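Local coordinates for extracellular solute-binding protein, family 5 (Chelativorans sp., PDB 6WM6) that binds EDTA and related aminopolycarboxylates in the periplasm, probably for delivery to an ABC transporter that carries them into the cell, at residues N305-G310 and P416-M421; I321-A326 and L432-D437; T329-G334 and A523-Y528; L409-G414 and D420-I425; A444-L449 and H457-S462. All coordinates share one frame; numbering follows the deposited sequence. Where two conformers were deposited one is given.

Contact 1: residues N305-G310 and P416-M421; sequences NWYFMG and PAANDM
The ring of Y307 is the bump of this contact: it stands out from its strand like a peg and fits the shallow dip made by the short side chains of A417 and A418 at the start of helix 416-429, with M421 closing the dip. A417 CB sits nearest the phenol end, 3.5 Å from Y307 OH, while A418 CB lies 4.4 Å from Y307 CE1; both methyls come to the ring obliquely. Nearer the root of the ring, M421 CE rests over one face, 4.1 Å from Y307 CG and shifted toward the rim. The methionine chain is bent at chi3 (-48°), and the bend puts that methyl on the ring in the conformer described here. The start of helix 416-429, the helix of a beta-alpha-beta unit in this family 5 solute-binding protein, thus lies on the mixed sheet that includes strand 305-311. The helix segment runs only 29° off the strand direction, with the axes 10.5 Å apart. Y415 also touches Y307 from the preceding loop, and M421 reaches on to I527 of strand 524-537.

Contact 2: residues I321-A326 and L432-D437; sequences IALRKA and LGLKTD
L432 comes first, where the chain has just left helix 416-429: its CD1 lies 3.9 Å from the backbone oxygen A326 O of A326, whose CB also points toward 432-437. At G433 a positive phi of 84° turns the chain, and L434 can then offer a second leucine to helix 321-330. Its CD1 meets L323 CD1 at 4.0 Å, methyl to methyl, the two side chains running past each other in opposite senses. A trans chi1 of -177° carries the end of L323 across, although its CB does not point that way. This stretch is the loop that leads from helix 416-429 into strand 436-439 of a beta-alpha-beta unit, and the leucines bring helix 321-330 against that loop. L384 of helix 377-386 touches both L323 and A326, and L396 backs L434. Past L434 the chain runs into strand 436-439, which lies beside strand 407-410 in the sheet.

Contact 3: residues T329-G334 and A523-Y528; sequences TAIDAG and ALFPIY
The ring of F525 is met obliquely by both its partners, I331 CG2 and A333 CB, which gather at its far end. CZ lies 3.8 Å from I331 CG2, and the neighbouring CE2 is 3.9 Å from the same methyl. A333 CB comes to 4.5 Å from F525 CZ, a looser touch. The phenyl reaches this far because its chi1 of 178° extends it straight out from the strand. On the other side, the touching branch of I331 is CG2, which lies opposite the backbone N across the CA-CB bond and beside the carbonyl carbon. The two side chains lie alongside, running in opposite senses, and no hydrogen bond crosses; the contact is apolar throughout. I331 is the first residue past helix 321-330, and D332 caps the next helix, its OD1 receiving D335 N. I331 and A333, on either side of that cap residue, both point toward 523-528. M309 and Y428 also touch I331. F525 belongs to strand 524-537, whose backbone pairs with M309 of strand 305-311, and its ring reaches out from that sheet to the link between helix 321-330 and helix 333-340, with helix 416-429 close by through Y428 and M421.

Contact 4: residues L409-G414 and D420-I425; sequences LSFPPG and DMARLI
A422 meets two side chains with one methyl. Its CB is 3.7 Å from F411 CE1 and 4.0 Å from L409 CD2, touched by the ring on one side and by the leucine methyl roughly at right angles to it. The methyl comes obliquely to the CD1-CE1 side of the F411 ring, which a chi1 of 48° holds between the backbone nitrogen and the carbonyl carbon and so turns that side to the helix. L409 CD2 also touches I425 CG2, at 4.4 Å, one turn further along, and makes a van der Waals contact of 3.9 Å with A422 O. The polar interactions stay within each side or go elsewhere: the helix carries its own bonds, I425 N to M421 O at 2.8 Å among them, A422 O takes a further hydrogen bond from T426 OG1, and F411 O meets T440 OG1. These residues belong to a beta-alpha-beta unit, in which helix 416-429 packs on the strand 407-410 that precedes it. With no hydrogen bond between the two segments, the union rests on fit of greasy surfaces, and polar groups near it, such as A422 O and F411 O, find their partners elsewhere.

Contact 5: residues A444-L449 and H457-S462; sequences ATADYL and HLNYFS. With SO4 (sulfate ion), chain B.
H457 and L449 meet because a trans chi1 of -177° pushes the imidazole out toward the loop, while L449 turns its chain beside its own nitrogen and sets its fork over the ring. L449 CD2 lies over the face, 4.0 Å from the centroid of H457 and 24° off the normal, a CH-pi contact displaced toward ND1 and the rim; L449 CD1 meets H457 CD2 at 3.9 Å. At the edge, A444 O approaches H457 CE1 to 3.2 Å in the ring plane. H457 is fixed from both nitrogens: N459 ND2 donates to NE2 over 3.0 Å, nearly straight at 166° though tilted out of the ring plane, and ND1 bonds S410 OG. This pattern is consistent with a neutral ring protonated at ND1. Y460 N holds the N459 amide through OD1, at 2.8 Å. A water takes hydrogen bonds from A446 N and N459 ND2, both 3.1 Å away. Y460 OH donates to O3 of a sulfate, probably from the crystallisation liquor. The 444-449 loop thus lies on side chains of strand 456-462, which itself runs between strands 407-410 (parallel) and 305-311 (antiparallel) in the mixed sheet of this lobe of the type II periplasmic binding protein fold.

In the fold
Contacts 1 and 4 are two faces of helix 416-429, their centres about 6 Å apart, with D420 and M421 common to both. Contacts 3 and 5 lie either side of strand 305-311 in the mixed sheet: M309 O takes F525 N at 2.9 Å from one neighbour, G310 N meets H457 O at 2.7 Å from the other. Contact 4 joins contact 5 through S410, the partner of H457. Contact 2 stands farther out, its centre about 20 Å from that of contact 5, but D437 O bonds L409 N of contact 4. I331 CD1 of contact 3 packs on I425 CG2. Of the five, contact 5 carries the bound sulfate, which A71 N also bonds.

Contact 1: residues N305-G310 and P416-M421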
# COMPACT_ATOMS: atom_id res chain seq x y z
N ASN A 305 1.26 -5.31 -2.21
CA ASN A 305 0.18 -5.92 -1.46
C ASN A 305 0.41 -7.42 -1.40
O ASN A 305 0.65 -8.06 -2.44
CB ASN A 305 -1.18 -5.65 -2.12
CG ASN A 305 -1.57 -4.19 -2.09
OD1 ASN A 305 -1.09 -3.44 -1.26
ND2 ASN A 305 -2.48 -3.82 -2.97
N TRP A 306 0.29 -7.99 -0.21
CA TRP A 306 0.51 -9.43 -0.02
C TRP A 306 -0.65 -10.06 0.74
O TRP A 306 -1.08 -9.53 1.78
CB TRP A 306 1.85 -9.74 0.64
CG TRP A 306 2.16 -9.03 1.92
CD1 TRP A 306 2.64 -7.77 2.05
CD2 TRP A 306 2.06 -9.56 3.27
NE1 TRP A 306 2.83 -7.45 3.39
CE2 TRP A 306 2.50 -8.55 4.15
CE3 TRP A 306 1.65 -10.79 3.79
CZ2 TRP A 306 2.55 -8.73 5.54
CZ3 TRP A 306 1.71 -10.96 5.18
CH2 TRP A 306 2.16 -9.94 6.02
N TYR A 307 -1.15 -11.18 0.22
CA TYR A 307 -2.20 -11.92 0.86
C TYR A 307 -1.68 -12.57 2.14
O TYR A 307 -0.53 -13.04 2.20
CB TYR A 307 -2.72 -13.04 -0.02
CG TYR A 307 -3.60 -12.63 -1.15
CD1 TYR A 307 -4.82 -12.00 -0.91
CD2 TYR A 307 -3.25 -12.90 -2.47
CE1 TYR A 307 -5.63 -11.63 -1.95
CE2 TYR A 307 -4.09 -12.54 -3.53
CZ TYR A 307 -5.28 -11.91 -3.23
OH TYR A 307 -6.11 -11.53 -4.29
N PHE A 308 -2.57 -12.65 3.13
CA PHE A 308 -2.28 -13.32 4.38
C PHE A 308 -3.56 -13.97 4.88
O PHE A 308 -4.68 -13.60 4.49
CB PHE A 308 -1.75 -12.33 5.43
CG PHE A 308 -2.76 -11.28 5.85
CD1 PHE A 308 -3.79 -11.59 6.71
CD2 PHE A 308 -2.64 -9.96 5.42
CE1 PHE A 308 -4.71 -10.61 7.13
CE2 PHE A 308 -3.55 -8.99 5.84
CZ PHE A 308 -4.58 -9.32 6.68
N MET A 309 -3.39 -14.90 5.82
CA MET A 309 -4.47 -15.35 6.68
C MET A 309 -4.10 -14.98 8.11
O MET A 309 -3.07 -15.43 8.64
CB MET A 309 -4.69 -16.85 6.60
CG MET A 309 -5.97 -17.25 7.34
SD MET A 309 -6.27 -19.02 7.38
CE MET A 309 -4.91 -19.58 8.41
N GLY A 310 -4.94 -14.18 8.75
CA GLY A 310 -4.76 -13.85 10.15
C GLY A 310 -5.58 -14.78 11.02
O GLY A 310 -6.63 -15.29 10.61
N PRO A 416 -11.19 -12.42 -6.09
CA PRO A 416 -11.52 -13.83 -6.37
C PRO A 416 -10.50 -14.81 -5.83
O PRO A 416 -10.86 -15.91 -5.40
CB PRO A 416 -11.61 -13.87 -7.91
CG PRO A 416 -11.88 -12.46 -8.32
CD PRO A 416 -11.23 -11.57 -7.30
N ALA A 417 -9.22 -14.45 -5.85
CA ALA A 417 -8.21 -15.35 -5.31
C ALA A 417 -8.46 -15.66 -3.84
O ALA A 417 -8.24 -16.79 -3.39
CB ALA A 417 -6.81 -14.76 -5.51
N ALA A 418 -8.92 -14.67 -3.08
CA ALA A 418 -9.19 -14.91 -1.66
C ALA A 418 -10.35 -15.88 -1.47
O ALA A 418 -10.30 -16.76 -0.59
CB ALA A 418 -9.47 -13.59 -0.94
N ASN A 419 -11.40 -15.74 -2.27
CA ASN A 419 -12.52 -16.68 -2.18
C ASN A 419 -12.05 -18.10 -2.45
O ASN A 419 -12.38 -19.04 -1.72
CB ASN A 419 -13.62 -16.27 -3.16
CG ASN A 419 -14.95 -16.92 -2.85
OD1 ASN A 419 -15.01 -18.06 -2.40
ND2 ASN A 419 -16.03 -16.20 -3.10
N ASP A 420 -11.25 -18.28 -3.51
CA ASP A 420 -10.75 -19.61 -3.84
C ASP A 420 -9.85 -20.15 -2.75
O ASP A 420 -9.91 -21.33 -2.40
CB ASP A 420 -10.00 -19.56 -5.18
CG ASP A 420 -10.89 -19.19 -6.35
OD1 ASP A 420 -12.12 -19.39 -6.26
OD2 ASP A 420 -10.36 -18.70 -7.37
N MET A 421 -9.00 -19.30 -2.17
CA MET A 421 -8.11 -19.78 -1.13
C MET A 421 -8.87 -20.16 0.14
O MET A 421 -8.48 -21.10 0.82
CB MET A 421 -6.98 -18.77 -0.88
CG MET A 421 -5.95 -18.78 -2.03
SD MET A 421 -4.41 -17.88 -1.73
CE MET A 421 -5.19 -16.37 -1.11

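Contact 2: residues I321-A326 and L432-D437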
# COMPACT_ATOMS: atom_id res chain seq x y z
N ILE A 321 -2.45 -21.36 20.89
CA ILE A 321 -1.37 -21.39 19.91
C ILE A 321 -1.21 -22.76 19.27
O ILE A 321 -0.76 -22.86 18.12
CB ILE A 321 -0.07 -20.87 20.57
CG1 ILE A 321 1.00 -20.59 19.52
CG2 ILE A 321 0.43 -21.85 21.65
CD1 ILE A 321 2.18 -19.82 20.08
N ALA A 322 -1.54 -23.84 19.98
CA ALA A 322 -1.41 -25.16 19.38
C ALA A 322 -2.37 -25.33 18.20
O ALA A 322 -2.02 -25.94 17.19
CB ALA A 322 -1.65 -26.25 20.43
N LEU A 323 -3.59 -24.82 18.33
CA LEU A 323 -4.54 -24.91 17.22
C LEU A 323 -4.06 -24.05 16.06
O LEU A 323 -4.16 -24.47 14.89
CB LEU A 323 -5.95 -24.54 17.67
CG LEU A 323 -7.02 -24.67 16.60
CD1 LEU A 323 -7.12 -26.10 16.08
CD2 LEU A 323 -8.39 -24.21 17.12
N ARG A 324 -3.52 -22.86 16.35
CA ARG A 324 -2.97 -22.02 15.29
C ARG A 324 -1.88 -22.75 14.54
O ARG A 324 -1.89 -22.81 13.29
CB ARG A 324 -2.42 -20.71 15.86
CG ARG A 324 -3.49 -19.86 16.52
CD ARG A 324 -3.07 -18.40 16.69
NE ARG A 324 -1.86 -18.12 17.48
CZ ARG A 324 -1.84 -17.96 18.80
NH1 ARG A 324 -2.95 -18.12 19.51
NH2 ARG A 324 -0.71 -17.63 19.40
N LYS A 325 -0.91 -23.31 15.27
CA LYS A 325 0.20 -23.98 14.61
C LYS A 325 -0.25 -25.20 13.83
O LYS A 325 0.26 -25.48 12.74
CB LYS A 325 1.30 -24.32 15.61
CG LYS A 325 1.97 -23.08 16.16
CD LYS A 325 3.12 -23.36 17.10
CE LYS A 325 3.76 -22.03 17.47
NZ LYS A 325 4.96 -22.15 18.34
N ALA A 326 -1.23 -25.94 14.36
CA ALA A 326 -1.71 -27.11 13.64
C ALA A 326 -2.39 -26.71 12.34
O ALA A 326 -2.13 -27.31 11.28
CB ALA A 326 -2.68 -27.90 14.52
N LEU A 432 -8.27 -32.51 10.02
CA LEU A 432 -8.06 -32.29 11.44
C LEU A 432 -9.34 -32.36 12.25
O LEU A 432 -9.29 -32.24 13.48
CB LEU A 432 -7.41 -30.92 11.67
CG LEU A 432 -6.12 -30.65 10.91
CD1 LEU A 432 -5.55 -29.28 11.31
CD2 LEU A 432 -5.08 -31.76 11.13
N GLY A 433 -10.48 -32.57 11.60
CA GLY A 433 -11.75 -32.55 12.30
C GLY A 433 -12.34 -31.17 12.47
O GLY A 433 -13.19 -30.98 13.34
N LEU A 434 -11.88 -30.19 11.69
CA LEU A 434 -12.36 -28.82 11.76
C LEU A 434 -13.28 -28.51 10.59
O LEU A 434 -13.11 -29.02 9.48
CB LEU A 434 -11.17 -27.86 11.71
CG LEU A 434 -10.26 -27.94 12.94
CD1 LEU A 434 -8.96 -27.19 12.68
CD2 LEU A 434 -10.96 -27.37 14.16
N LYS A 435 -14.29 -27.68 10.86
CA LYS A 435 -15.20 -27.18 9.85
C LYS A 435 -15.07 -25.67 9.79
O LYS A 435 -14.58 -25.03 10.72
CB LYS A 435 -16.65 -27.52 10.19
CG LYS A 435 -16.94 -29.01 10.27
CD LYS A 435 -18.29 -29.27 10.93
CE LYS A 435 -18.49 -30.74 11.24
NZ LYS A 435 -19.56 -30.97 12.26
N THR A 436 -15.51 -25.09 8.68
CA THR A 436 -15.47 -23.65 8.52
C THR A 436 -16.80 -23.11 8.02
O THR A 436 -17.60 -23.83 7.40
CB THR A 436 -14.39 -23.19 7.55
OG1 THR A 436 -14.78 -23.53 6.22
CG2 THR A 436 -13.08 -23.85 7.89
N ASP A 437 -17.04 -21.85 8.33
CA ASP A 437 -18.11 -21.05 7.75
C ASP A 437 -17.44 -19.90 7.02
O ASP A 437 -16.69 -19.13 7.63
CB ASP A 437 -19.05 -20.49 8.83
CG ASP A 437 -20.11 -21.49 9.26
OD1 ASP A 437 -20.38 -22.45 8.51
OD2 ASP A 437 -20.68 -21.30 10.36

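Contact 3: residues T329-G334 and A523-Y528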
# COMPACT_ATOMS: atom_id res chain seq x y z
N THR A 329 0.24 -25.64 9.82
CA THR A 329 1.03 -26.77 9.33
C THR A 329 0.25 -27.59 8.32
O THR A 329 0.82 -28.08 7.34
CB THR A 329 1.45 -27.61 10.53
OG1 THR A 329 2.27 -26.82 11.40
CG2 THR A 329 2.24 -28.86 10.12
N ALA A 330 -1.06 -27.74 8.52
CA ALA A 330 -1.90 -28.50 7.60
C ALA A 330 -2.12 -27.78 6.28
O ALA A 330 -2.34 -28.42 5.24
CB ALA A 330 -3.24 -28.78 8.26
N ILE A 331 -2.10 -26.44 6.27
CA ILE A 331 -2.28 -25.71 5.02
C ILE A 331 -1.15 -26.08 4.07
O ILE A 331 0.03 -26.10 4.44
CB ILE A 331 -2.36 -24.20 5.31
CG1 ILE A 331 -3.67 -23.89 5.99
CG2 ILE A 331 -2.17 -23.40 4.03
CD1 ILE A 331 -3.77 -22.46 6.51
N ASP A 332 -1.52 -26.36 2.81
CA ASP A 332 -0.55 -26.71 1.76
C ASP A 332 -0.35 -25.48 0.89
O ASP A 332 -1.14 -25.22 -0.02
CB ASP A 332 -1.09 -27.88 0.95
CG ASP A 332 -0.10 -28.42 -0.07
OD1 ASP A 332 0.82 -27.68 -0.49
OD2 ASP A 332 -0.25 -29.60 -0.45
N ALA A 333 0.70 -24.71 1.18
CA ALA A 333 0.92 -23.46 0.47
C ALA A 333 1.32 -23.70 -0.98
O ALA A 333 0.97 -22.89 -1.85
CB ALA A 333 1.99 -22.62 1.17
N GLY A 334 2.02 -24.80 -1.26
CA GLY A 334 2.33 -25.13 -2.64
C GLY A 334 1.07 -25.34 -3.46
O GLY A 334 0.94 -24.83 -4.57
N ALA A 523 0.08 -16.10 14.53
CA ALA A 523 -1.15 -15.34 14.37
C ALA A 523 -1.29 -14.70 12.99
O ALA A 523 -2.34 -14.11 12.68
CB ALA A 523 -1.28 -14.26 15.46
N LEU A 524 -0.28 -14.81 12.14
CA LEU A 524 -0.31 -14.19 10.81
C LEU A 524 0.47 -15.08 9.85
O LEU A 524 1.68 -15.32 10.04
CB LEU A 524 0.26 -12.77 10.86
CG LEU A 524 0.15 -11.96 9.58
CD1 LEU A 524 -1.29 -11.76 9.18
CD2 LEU A 524 0.84 -10.61 9.80
N PHE A 525 -0.23 -15.60 8.84
CA PHE A 525 0.33 -16.53 7.86
C PHE A 525 0.44 -15.84 6.51
O PHE A 525 -0.60 -15.55 5.90
CB PHE A 525 -0.61 -17.73 7.77
CG PHE A 525 -0.22 -18.79 6.77
CD1 PHE A 525 0.77 -19.73 7.05
CD2 PHE A 525 -0.90 -18.91 5.57
CE1 PHE A 525 1.08 -20.73 6.15
CE2 PHE A 525 -0.56 -19.90 4.65
CZ PHE A 525 0.42 -20.82 4.95
N PRO A 526 1.64 -15.53 6.05
CA PRO A 526 1.79 -14.89 4.74
C PRO A 526 1.60 -15.91 3.64
O PRO A 526 1.96 -17.08 3.79
CB PRO A 526 3.24 -14.37 4.78
CG PRO A 526 3.98 -15.39 5.65
CD PRO A 526 2.95 -15.89 6.66
N ILE A 527 1.07 -15.44 2.51
CA ILE A 527 0.73 -16.31 1.38
C ILE A 527 1.58 -15.94 0.16
O ILE A 527 2.61 -16.56 -0.11
CB ILE A 527 -0.79 -16.32 1.14
CG1 ILE A 527 -1.52 -16.83 2.40
CG2 ILE A 527 -1.14 -17.21 -0.05
CD1 ILE A 527 -3.04 -16.64 2.38
N TYR A 528 1.19 -14.92 -0.59
CA TYR A 528 1.98 -14.44 -1.73
C TYR A 528 1.45 -13.08 -2.13
O TYR A 528 0.35 -12.66 -1.76
CB TYR A 528 1.98 -15.43 -2.89
CG TYR A 528 0.65 -15.75 -3.52
CD1 TYR A 528 -0.04 -14.79 -4.26
CD2 TYR A 528 0.07 -17.03 -3.42
CE1 TYR A 528 -1.26 -15.06 -4.86
CE2 TYR A 528 -1.15 -17.29 -4.01
CZ TYR A 528 -1.80 -16.32 -4.72
OH TYR A 528 -3.02 -16.55 -5.34

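Contact 4: residues L409-G414 and D420-I425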
# COMPACT_ATOMS: atom_id res chain seq x y z
N LEU A 409 -14.32 -18.00 8.96
CA LEU A 409 -13.26 -17.54 8.07
C LEU A 409 -13.84 -16.46 7.19
O LEU A 409 -14.67 -16.74 6.33
CB LEU A 409 -12.72 -18.72 7.26
CG LEU A 409 -11.77 -18.42 6.09
CD1 LEU A 409 -10.72 -17.39 6.43
CD2 LEU A 409 -11.13 -19.73 5.64
N SER A 410 -13.46 -15.21 7.45
CA SER A 410 -13.99 -14.07 6.73
C SER A 410 -12.95 -13.49 5.77
O SER A 410 -11.74 -13.68 5.91
CB SER A 410 -14.50 -12.98 7.69
OG SER A 410 -13.45 -12.44 8.46
N PHE A 411 -13.46 -12.77 4.77
CA PHE A 411 -12.60 -12.13 3.78
C PHE A 411 -13.41 -11.06 3.07
O PHE A 411 -14.62 -11.21 2.90
CB PHE A 411 -12.05 -13.15 2.78
CG PHE A 411 -13.08 -14.08 2.21
CD1 PHE A 411 -13.40 -15.25 2.88
CD2 PHE A 411 -13.71 -13.79 1.01
CE1 PHE A 411 -14.34 -16.11 2.36
CE2 PHE A 411 -14.66 -14.66 0.49
CZ PHE A 411 -14.97 -15.83 1.17
N PRO A 412 -12.77 -9.97 2.66
CA PRO A 412 -13.50 -8.87 2.02
C PRO A 412 -13.87 -9.25 0.60
O PRO A 412 -13.25 -10.13 -0.02
CB PRO A 412 -12.47 -7.73 2.04
CG PRO A 412 -11.14 -8.43 1.97
CD PRO A 412 -11.33 -9.69 2.79
N PRO A 413 -14.87 -8.58 0.02
CA PRO A 413 -15.21 -8.84 -1.38
C PRO A 413 -14.24 -8.16 -2.34
O PRO A 413 -13.45 -7.29 -1.95
CB PRO A 413 -16.62 -8.24 -1.51
CG PRO A 413 -16.66 -7.17 -0.48
CD PRO A 413 -15.77 -7.62 0.66
N GLY A 414 -14.27 -8.62 -3.58
CA GLY A 414 -13.50 -8.03 -4.65
C GLY A 414 -12.19 -8.71 -4.99
O GLY A 414 -11.44 -8.18 -5.83
N ASP A 420 -11.25 -18.28 -3.51
CA ASP A 420 -10.75 -19.61 -3.84
C ASP A 420 -9.85 -20.15 -2.75
O ASP A 420 -9.91 -21.33 -2.40
CB ASP A 420 -10.00 -19.56 -5.18
CG ASP A 420 -10.89 -19.19 -6.35
OD1 ASP A 420 -12.12 -19.39 -6.26
OD2 ASP A 420 -10.36 -18.70 -7.37
N MET A 421 -9.00 -19.30 -2.17
CA MET A 421 -8.11 -19.78 -1.13
C MET A 421 -8.87 -20.16 0.14
O MET A 421 -8.48 -21.10 0.82
CB MET A 421 -6.98 -18.77 -0.88
CG MET A 421 -5.95 -18.78 -2.03
SD MET A 421 -4.41 -17.88 -1.73
CE MET A 421 -5.19 -16.37 -1.11
N ALA A 422 -9.96 -19.46 0.45
CA ALA A 422 -10.73 -19.81 1.63
C ALA A 422 -11.30 -21.21 1.49
O ALA A 422 -11.33 -21.99 2.46
CB ALA A 422 -11.87 -18.80 1.83
N ARG A 423 -11.77 -21.57 0.29
CA ARG A 423 -12.29 -22.91 0.07
C ARG A 423 -11.18 -23.95 0.15
O ARG A 423 -11.36 -25.04 0.70
CB ARG A 423 -13.01 -22.99 -1.27
CG ARG A 423 -14.28 -22.16 -1.33
CD ARG A 423 -15.01 -22.38 -2.65
NE ARG A 423 -16.25 -21.62 -2.73
CZ ARG A 423 -17.42 -22.04 -2.23
NH1 ARG A 423 -18.49 -21.27 -2.36
NH2 ARG A 423 -17.51 -23.20 -1.61
N LEU A 424 -10.01 -23.64 -0.43
CA LEU A 424 -8.89 -24.57 -0.35
C LEU A 424 -8.45 -24.79 1.09
O LEU A 424 -8.17 -25.94 1.50
CB LEU A 424 -7.73 -24.04 -1.19
CG LEU A 424 -8.00 -24.09 -2.69
CD1 LEU A 424 -6.99 -23.27 -3.47
CD2 LEU A 424 -7.99 -25.55 -3.14
N ILE A 425 -8.39 -23.72 1.88
CA ILE A 425 -7.97 -23.84 3.28
C ILE A 425 -8.96 -24.68 4.06
O ILE A 425 -8.56 -25.51 4.90
CB ILE A 425 -7.77 -22.43 3.89
CG1 ILE A 425 -6.52 -21.80 3.27
CG2 ILE A 425 -7.69 -22.51 5.40
CD1 ILE A 425 -6.42 -20.31 3.48

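Contact 5: residues A444-L449 and H457-S462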
# COMPACT_ATOMS: atom_id res chain seq x y z
N ALA A 444 -17.23 -7.64 6.22
CA ALA A 444 -16.11 -8.56 6.40
C ALA A 444 -14.77 -7.90 6.12
O ALA A 444 -13.80 -8.59 5.78
CB ALA A 444 -16.29 -9.79 5.52
N THR A 445 -14.68 -6.59 6.28
CA THR A 445 -13.43 -5.88 6.09
C THR A 445 -12.61 -5.87 7.37
O THR A 445 -13.10 -6.16 8.46
CB THR A 445 -13.70 -4.43 5.68
OG1 THR A 445 -14.48 -3.81 6.71
CG2 THR A 445 -14.46 -4.37 4.35
N ALA A 446 -11.32 -5.57 7.22
CA ALA A 446 -10.44 -5.49 8.38
C ALA A 446 -10.92 -4.45 9.38
O ALA A 446 -10.85 -4.69 10.60
CB ALA A 446 -9.02 -5.17 7.91
N ASP A 447 -11.40 -3.30 8.90
CA ASP A 447 -11.88 -2.24 9.80
C ASP A 447 -12.96 -2.75 10.74
O ASP A 447 -13.11 -2.22 11.86
CB ASP A 447 -12.46 -1.09 8.97
CG ASP A 447 -11.42 -0.08 8.55
OD1 ASP A 447 -10.25 -0.20 8.97
OD2 ASP A 447 -11.78 0.86 7.79
N TYR A 448 -13.75 -3.72 10.31
CA TYR A 448 -14.89 -4.21 11.08
C TYR A 448 -14.57 -5.47 11.88
O TYR A 448 -15.46 -6.00 12.56
CB TYR A 448 -16.08 -4.44 10.17
CG TYR A 448 -16.63 -3.15 9.57
CD1 TYR A 448 -16.60 -1.96 10.29
CD2 TYR A 448 -17.17 -3.12 8.29
CE1 TYR A 448 -17.10 -0.79 9.76
CE2 TYR A 448 -17.67 -1.95 7.75
CZ TYR A 448 -17.63 -0.78 8.49
OH TYR A 448 -18.12 0.39 7.97
N LEU A 449 -13.33 -5.95 11.86
CA LEU A 449 -12.99 -7.11 12.69
C LEU A 449 -13.15 -6.77 14.16
O LEU A 449 -12.84 -5.66 14.62
CB LEU A 449 -11.54 -7.55 12.43
CG LEU A 449 -11.25 -8.18 11.08
CD1 LEU A 449 -9.74 -8.29 10.87
CD2 LEU A 449 -11.91 -9.53 10.95
N HIS A 457 -9.05 -14.85 9.05
CA HIS A 457 -9.38 -13.74 8.14
C HIS A 457 -8.36 -13.67 7.02
O HIS A 457 -7.16 -13.59 7.29
CB HIS A 457 -9.42 -12.40 8.89
CG HIS A 457 -9.81 -11.23 8.06
ND1 HIS A 457 -11.10 -11.01 7.65
CD2 HIS A 457 -9.07 -10.22 7.54
CE1 HIS A 457 -11.15 -9.89 6.94
NE2 HIS A 457 -9.94 -9.39 6.86
N LEU A 458 -8.83 -13.71 5.76
CA LEU A 458 -7.98 -13.58 4.59
C LEU A 458 -8.10 -12.17 4.05
O LEU A 458 -9.19 -11.69 3.79
CB LEU A 458 -8.43 -14.55 3.50
CG LEU A 458 -8.12 -16.02 3.66
CD1 LEU A 458 -8.97 -16.83 2.69
CD2 LEU A 458 -6.65 -16.27 3.39
N ASN A 459 -6.96 -11.51 3.87
CA ASN A 459 -6.94 -10.13 3.36
C ASN A 459 -5.52 -9.88 2.84
O ASN A 459 -4.76 -10.82 2.61
CB ASN A 459 -7.39 -9.17 4.48
CG ASN A 459 -8.07 -7.92 3.97
OD1 ASN A 459 -7.69 -7.34 2.96
ND2 ASN A 459 -9.09 -7.49 4.71
N TYR A 460 -5.18 -8.61 2.65
CA TYR A 460 -3.83 -8.26 2.25
C TYR A 460 -3.32 -7.07 3.07
O TYR A 460 -4.11 -6.24 3.53
CB TYR A 460 -3.71 -7.93 0.74
CG TYR A 460 -4.44 -6.68 0.29
CD1 TYR A 460 -3.84 -5.42 0.35
CD2 TYR A 460 -5.74 -6.74 -0.18
CE1 TYR A 460 -4.52 -4.27 -0.04
CE2 TYR A 460 -6.42 -5.59 -0.58
CZ TYR A 460 -5.79 -4.37 -0.49
OH TYR A 460 -6.49 -3.22 -0.89
N PHE A 461 -2.01 -7.02 3.25
CA PHE A 461 -1.32 -5.84 3.77
C PHE A 461 -0.54 -5.19 2.63
O PHE A 461 -0.07 -5.87 1.72
CB PHE A 461 -0.33 -6.23 4.88
CG PHE A 461 -0.95 -6.37 6.24
CD1 PHE A 461 -1.72 -5.36 6.76
CD2 PHE A 461 -0.74 -7.51 7.01
CE1 PHE A 461 -2.28 -5.48 8.03
CE2 PHE A 461 -1.32 -7.61 8.27
CZ PHE A 461 -2.07 -6.60 8.77
N SER A 462 -0.33 -3.89 2.73
CA SER A 462 0.42 -3.12 1.73
C SER A 462 1.80 -2.82 2.33
O SER A 462 1.92 -2.05 3.30
CB SER A 462 -0.29 -1.80 1.42
OG SER A 462 -1.58 -2.01 0.91
S SO4 B . -6.14 0.56 -0.49
O1 SO4 B . -5.38 1.58 -1.22
O2 SO4 B . -7.44 0.41 -1.11
O3 SO4 B . -5.40 -0.73 -0.53
O4 SO4 B . -6.30 1.00 0.90
O HOH W 1 -10.45 -4.78 4.31